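Local coordinates for protein N6 adenine specific DNA methylase (Encephalitozoon cuniculi, PDB 3Q87) that binds S-adenosylmethionine and, as the catalytic subunit of the Mtq2-Trm112 complex, probably methylates the translation termination factor eRF1, at residues E105-F110 against K130-R135; L121-I124 against R128-E131. All blocks are in the same frame, centred on the assembly; numbering follows the deposited sequence.

Contact 1: residues E105-F110 against K130-R135; sequences EVIDRF and KEVLAR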
loop_
_atom_site.group_PDB
_atom_site.type_symbol
_atom_site.label_atom_id
_atom_site.label_comp_id
_atom_site.label_asym_id
_atom_site.label_seq_id
_atom_site.Cartn_x
_atom_site.Cartn_y
_atom_site.Cartn_z
ATOM N N GLU B 105 -10.479 -14.732 -10.455
ATOM C CA GLU B 105 -9.921 -13.790 -11.416
ATOM C C GLU B 105 -9.025 -12.707 -10.804
ATOM O O GLU B 105 -7.987 -12.374 -11.376
ATOM C CB GLU B 105 -11.025 -13.191 -12.294
ATOM C CG GLU B 105 -11.721 -14.269 -13.140
ATOM C CD GLU B 105 -12.621 -13.708 -14.230
ATOM O OE1 GLU B 105 -12.373 -12.573 -14.693
ATOM O OE2 GLU B 105 -13.577 -14.409 -14.635
ATOM N N VAL B 106 -9.413 -12.154 -9.657
ATOM C CA VAL B 106 -8.576 -11.126 -9.034
ATOM C C VAL B 106 -7.401 -11.789 -8.324
ATOM O O VAL B 106 -6.261 -11.326 -8.413
ATOM C CB VAL B 106 -9.370 -10.205 -8.066
ATOM C CG1 VAL B 106 -8.471 -9.072 -7.548
ATOM C CG2 VAL B 106 -10.570 -9.610 -8.769
ATOM N N ILE B 107 -7.680 -12.887 -7.630
ATOM C CA ILE B 107 -6.632 -13.649 -6.970
ATOM C C ILE B 107 -5.506 -13.988 -7.946
ATOM O O ILE B 107 -4.325 -13.797 -7.643
ATOM C CB ILE B 107 -7.194 -14.956 -6.371
ATOM C CG1 ILE B 107 -8.044 -14.644 -5.145
ATOM C CG2 ILE B 107 -6.053 -15.940 -6.030
ATOM C CD1 ILE B 107 -9.074 -15.728 -4.817
ATOM N N ASP B 108 -5.888 -14.487 -9.118
ATOM C CA ASP B 108 -4.939 -14.921 -10.136
ATOM C C ASP B 108 -4.156 -13.734 -10.678
ATOM O O ASP B 108 -2.959 -13.841 -10.936
ATOM C CB ASP B 108 -5.664 -15.641 -11.285
ATOM C CG ASP B 108 -6.105 -17.049 -10.912
ATOM O OD1 ASP B 108 -5.712 -17.525 -9.824
ATOM O OD2 ASP B 108 -6.834 -17.687 -11.715
ATOM N N ARG B 109 -4.830 -12.600 -10.853
ATOM C CA ARG B 109 -4.137 -11.388 -11.270
ATOM C C ARG B 109 -3.122 -10.946 -10.224
ATOM O O ARG B 109 -2.007 -10.520 -10.554
ATOM C CB ARG B 109 -5.129 -10.259 -11.565
ATOM C CG ARG B 109 -5.748 -10.367 -12.939
ATOM C CD ARG B 109 -6.792 -9.296 -13.218
ATOM N NE ARG B 109 -6.320 -7.938 -12.952
ATOM C CZ ARG B 109 -6.988 -7.060 -12.206
ATOM N NH1 ARG B 109 -8.158 -7.402 -11.677
ATOM N NH2 ARG B 109 -6.511 -5.837 -12.008
ATOM N N PHE B 110 -3.512 -11.055 -8.960
ATOM C CA PHE B 110 -2.636 -10.692 -7.853
ATOM C C PHE B 110 -1.393 -11.581 -7.820
ATOM O O PHE B 110 -0.273 -11.104 -7.756
ATOM C CB PHE B 110 -3.372 -10.818 -6.506
ATOM C CG PHE B 110 -2.458 -10.726 -5.308
ATOM C CD1 PHE B 110 -1.805 -9.542 -5.016
ATOM C CD2 PHE B 110 -2.250 -11.821 -4.479
ATOM C CE1 PHE B 110 -0.943 -9.447 -3.921
ATOM C CE2 PHE B 110 -1.404 -11.735 -3.381
ATOM C CZ PHE B 110 -0.738 -10.537 -3.107
ATOM N N LYS B 130 -5.571 -25.214 -3.545
ATOM C CA LYS B 130 -4.393 -25.932 -4.013
ATOM C C LYS B 130 -3.857 -25.355 -5.315
ATOM O O LYS B 130 -2.656 -25.274 -5.503
ATOM C CB LYS B 130 -4.699 -27.421 -4.174
ATOM C CG LYS B 130 -4.904 -28.131 -2.855
ATOM C CD LYS B 130 -4.975 -29.638 -3.034
ATOM C CE LYS B 130 -5.165 -30.331 -1.692
ATOM N NZ LYS B 130 -4.907 -31.793 -1.787
ATOM N N GLU B 131 -4.749 -24.960 -6.217
ATOM C CA GLU B 131 -4.320 -24.293 -7.440
ATOM C C GLU B 131 -3.675 -22.940 -7.121
ATOM O O GLU B 131 -2.760 -22.499 -7.813
ATOM C CB GLU B 131 -5.493 -24.109 -8.403
ATOM C CG GLU B 131 -6.074 -25.406 -8.929
ATOM C CD GLU B 131 -7.198 -25.186 -9.932
ATOM O OE1 GLU B 131 -7.460 -24.017 -10.302
ATOM O OE2 GLU B 131 -7.820 -26.185 -10.352
ATOM N N VAL B 132 -4.154 -22.284 -6.069
ATOM C CA VAL B 132 -3.565 -21.022 -5.646
ATOM C C VAL B 132 -2.156 -21.263 -5.109
ATOM O O VAL B 132 -1.214 -20.576 -5.486
ATOM C CB VAL B 132 -4.428 -20.288 -4.573
ATOM C CG1 VAL B 132 -3.780 -18.936 -4.195
ATOM C CG2 VAL B 132 -5.864 -20.087 -5.069
ATOM N N LEU B 133 -2.013 -22.241 -4.222
ATOM C CA LEU B 133 -0.692 -22.605 -3.717
ATOM C C LEU B 133 0.280 -22.895 -4.857
ATOM O O LEU B 133 1.409 -22.412 -4.869
ATOM C CB LEU B 133 -0.789 -23.823 -2.813
ATOM C CG LEU B 133 -1.519 -23.593 -1.499
ATOM C CD1 LEU B 133 -1.674 -24.923 -0.783
ATOM C CD2 LEU B 133 -0.743 -22.584 -0.657
ATOM N N ALA B 134 -0.172 -23.696 -5.813
ATOM C CA ALA B 134 0.653 -24.061 -6.953
ATOM C C ALA B 134 1.117 -22.832 -7.732
ATOM O O ALA B 134 2.302 -22.701 -8.074
ATOM C CB ALA B 134 -0.112 -25.026 -7.866
ATOM N N ARG B 135 0.187 -21.923 -8.012
ATOM C CA ARG B 135 0.531 -20.734 -8.790
ATOM C C ARG B 135 1.559 -19.891 -8.061
ATOM O O ARG B 135 2.437 -19.290 -8.682
ATOM C CB ARG B 135 -0.708 -19.900 -9.097
ATOM C CG ARG B 135 -1.477 -20.367 -10.316
ATOM C CD ARG B 135 -2.625 -19.425 -10.592
ATOM N NE ARG B 135 -3.505 -19.921 -11.641
ATOM C CZ ARG B 135 -3.742 -19.290 -12.784
ATOM N NH1 ARG B 135 -3.167 -18.128 -13.034
ATOM N NH2 ARG B 135 -4.560 -19.828 -13.671
#
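The carboxylate of Asp108 and the guanidinium of Arg135 lie face against face, their planes only 7° apart. Asp108 OD2 sits over the centre of one guanidinium face, 3.6 Å from Arg135 CZ, while Asp108 OD1 is displaced toward the start of the group, 3.7 Å from Arg135 NE. Because OD2 is well out of the guanidinium plane, no N-H points at it, and the long salt bridge from Asp108 OD2 to Arg135 NH2, 3.7 Å, is a matter of charge alone. The edges of Arg135 are therefore not used by Asp108; Arg135 NH1 also has a weak, long ion pair with Asp112 OD1. The stronger partner of the carboxylate is Arg104, whose NE forms a salt bridge with OD1. Arg104 also bridges to Glu131, so acidic groups of both helices share it, and this probably offsets its closeness to Arg135.

The Arg135 chain, extended from CG to NE, carries the guanidinium across to Asp108, whose short side chain it meets at about a right angle. Deeper in the interface, Ile107 CG2 touches Val132 CG1 at 4.2 Å. Each of these methyls is anti to its own backbone N, and the two side chains cross nearly perpendicularly. With no hydrogen bond between the segments and a closest CA pair, Asp108 and Val132, 7.7 Å apart, the two segments meet through side chains.

Buried Ile107 and Val132 lie toward the sheet, where Val132 also rests on Ile159, whereas the charged pair is less deeply buried. This apolar inner layer with an ionic outer one joins two neighbouring helices on one face of the Rossmann-like sheet of a class I S-adenosylmethionine-dependent methyltransferase.

Contact 2: residues L121-I124 against R128-E131; sequences LLVI and RPKE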
loop_
_atom_site.group_PDB
_atom_site.type_symbol
_atom_site.label_atom_id
_atom_site.label_comp_id
_atom_site.label_asym_id
_atom_site.label_seq_id
_atom_site.Cartn_x
_atom_site.Cartn_y
_atom_site.Cartn_z
ATOM N N LEU B 121 -2.521 -14.237 2.221
ATOM C CA LEU B 121 -3.656 -14.193 1.302
ATOM C C LEU B 121 -4.806 -15.045 1.831
ATOM O O LEU B 121 -4.586 -16.153 2.292
ATOM C CB LEU B 121 -3.236 -14.693 -0.079
ATOM C CG LEU B 121 -4.321 -14.808 -1.151
ATOM C CD1 LEU B 121 -4.846 -13.420 -1.552
ATOM C CD2 LEU B 121 -3.756 -15.534 -2.376
ATOM N N LEU B 122 -6.027 -14.523 1.770
ATOM C CA LEU B 122 -7.190 -15.289 2.181
ATOM C C LEU B 122 -7.906 -15.831 0.956
ATOM O O LEU B 122 -8.079 -15.133 -0.035
ATOM C CB LEU B 122 -8.158 -14.447 3.026
ATOM C CG LEU B 122 -9.413 -15.190 3.532
ATOM C CD1 LEU B 122 -9.946 -14.531 4.784
ATOM C CD2 LEU B 122 -10.521 -15.278 2.475
ATOM N N VAL B 123 -8.323 -17.090 1.041
ATOM C CA VAL B 123 -9.007 -17.740 -0.046
ATOM C C VAL B 123 -10.115 -18.604 0.566
ATOM O O VAL B 123 -10.075 -18.890 1.746
ATOM C CB VAL B 123 -8.019 -18.601 -0.853
ATOM C CG1 VAL B 123 -8.755 -19.599 -1.677
ATOM C CG2 VAL B 123 -7.118 -17.719 -1.727
ATOM N N ILE B 124 -11.115 -18.982 -0.221
ATOM C CA ILE B 124 -12.120 -19.926 0.256
ATOM C C ILE B 124 -12.054 -21.235 -0.536
ATOM O O ILE B 124 -11.419 -21.301 -1.577
ATOM C CB ILE B 124 -13.544 -19.335 0.207
ATOM C CG1 ILE B 124 -13.932 -18.989 -1.229
ATOM C CG2 ILE B 124 -13.646 -18.115 1.123
ATOM C CD1 ILE B 124 -15.403 -18.630 -1.383
ATOM N N ARG B 128 -10.411 -23.097 -5.001
ATOM C CA ARG B 128 -9.459 -24.187 -5.224
ATOM C C ARG B 128 -8.088 -23.816 -4.689
ATOM O O ARG B 128 -7.176 -23.523 -5.456
ATOM C CB ARG B 128 -9.400 -24.581 -6.699
ATOM C CG ARG B 128 -10.658 -25.304 -7.172
ATOM C CD ARG B 128 -10.648 -25.548 -8.686
ATOM N NE ARG B 128 -11.784 -26.357 -9.133
ATOM C CZ ARG B 128 -12.108 -26.552 -10.410
ATOM N NH1 ARG B 128 -11.385 -25.993 -11.378
ATOM N NH2 ARG B 128 -13.159 -27.305 -10.723
ATOM N N PRO B 129 -7.946 -23.831 -3.353
ATOM C CA PRO B 129 -6.777 -23.331 -2.626
ATOM C C PRO B 129 -5.490 -23.955 -3.124
ATOM O O PRO B 129 -4.438 -23.303 -3.125
ATOM C CB PRO B 129 -7.047 -23.771 -1.183
ATOM C CG PRO B 129 -8.509 -23.924 -1.100
ATOM C CD PRO B 129 -8.958 -24.394 -2.448
ATOM N N LYS B 130 -5.571 -25.214 -3.545
ATOM C CA LYS B 130 -4.393 -25.932 -4.013
ATOM C C LYS B 130 -3.857 -25.355 -5.315
ATOM O O LYS B 130 -2.656 -25.274 -5.503
ATOM C CB LYS B 130 -4.699 -27.421 -4.174
ATOM C CG LYS B 130 -4.904 -28.131 -2.855
ATOM C CD LYS B 130 -4.975 -29.638 -3.034
ATOM C CE LYS B 130 -5.165 -30.331 -1.692
ATOM N NZ LYS B 130 -4.907 -31.793 -1.787
ATOM N N GLU B 131 -4.749 -24.960 -6.217
ATOM C CA GLU B 131 -4.320 -24.293 -7.440
ATOM C C GLU B 131 -3.675 -22.940 -7.121
ATOM O O GLU B 131 -2.760 -22.499 -7.813
ATOM C CB GLU B 131 -5.493 -24.109 -8.403
ATOM C CG GLU B 131 -6.074 -25.406 -8.929
ATOM C CD GLU B 131 -7.198 -25.186 -9.932
ATOM O OE1 GLU B 131 -7.460 -24.017 -10.302
ATOM O OE2 GLU B 131 -7.820 -26.185 -10.352
#
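Val123 and Pro129 bring the end of strand 118-124 and the start of helix 129-138 to a closest CA-CA separation of 6.5 Å, with no backbone hydrogen bond between the two segments. The CB of Val123 leaves the backbone toward the helix start, and Val123 CG1 comes to 4.3 Å from Pro129 CA and 4.4 Å from Pro129 CG. That methyl is anti to the backbone N (chi1 162°), which directs it at the proline, one methyl against the ring carbons.

Ile124 takes part differently: its CB leaves the backbone away from the helix start, and its carbonyl does the touching. Ile124 O is 3.9 Å from Pro129 CG and 4.0 Å from Pro129 CD, and it is also 4.0 Å from Arg128 N, too far to count as a hydrogen bond. Arg128 occupies the N-cap position, and its O accepts a weak bond from Glu131 N at 2.9 Å. Its guanidinium is also within a long ion-pair distance of Glu131.

Around this junction, the Pro129 ring also touches Tyr157 of the adjoining antiparallel strand. With contacts of 3.9 to 4.4 Å and no hydrogen bond across, the junction is held by non-directional, largely apolar contact between a valine methyl, a proline ring and one carbonyl oxygen, while the backbone bonding of Val123 goes to Tyr157.

How the contacts relate
Contacts 1 and 2 have centres 7 Å apart and share Lys130 and Glu131 on helix 129-138. Along the chain, helix 105-113 comes first, then strand 118-124, then helix 129-138: contact 1 pairs the two helices, and contact 2 pairs the intervening strand with the second helix. Direct packing joins them, with Val132 CG1 3.9 Å from Leu121 CD2 and Ile107 CD1 4.2 Å from Val123 CG2. The result is a continuous apolar layer between both helices and the strand. The side chain of Ile107 is about 9 Å from the bound S-adenosylmethionine, so the layer probably backs the cofactor pocket and does not line it.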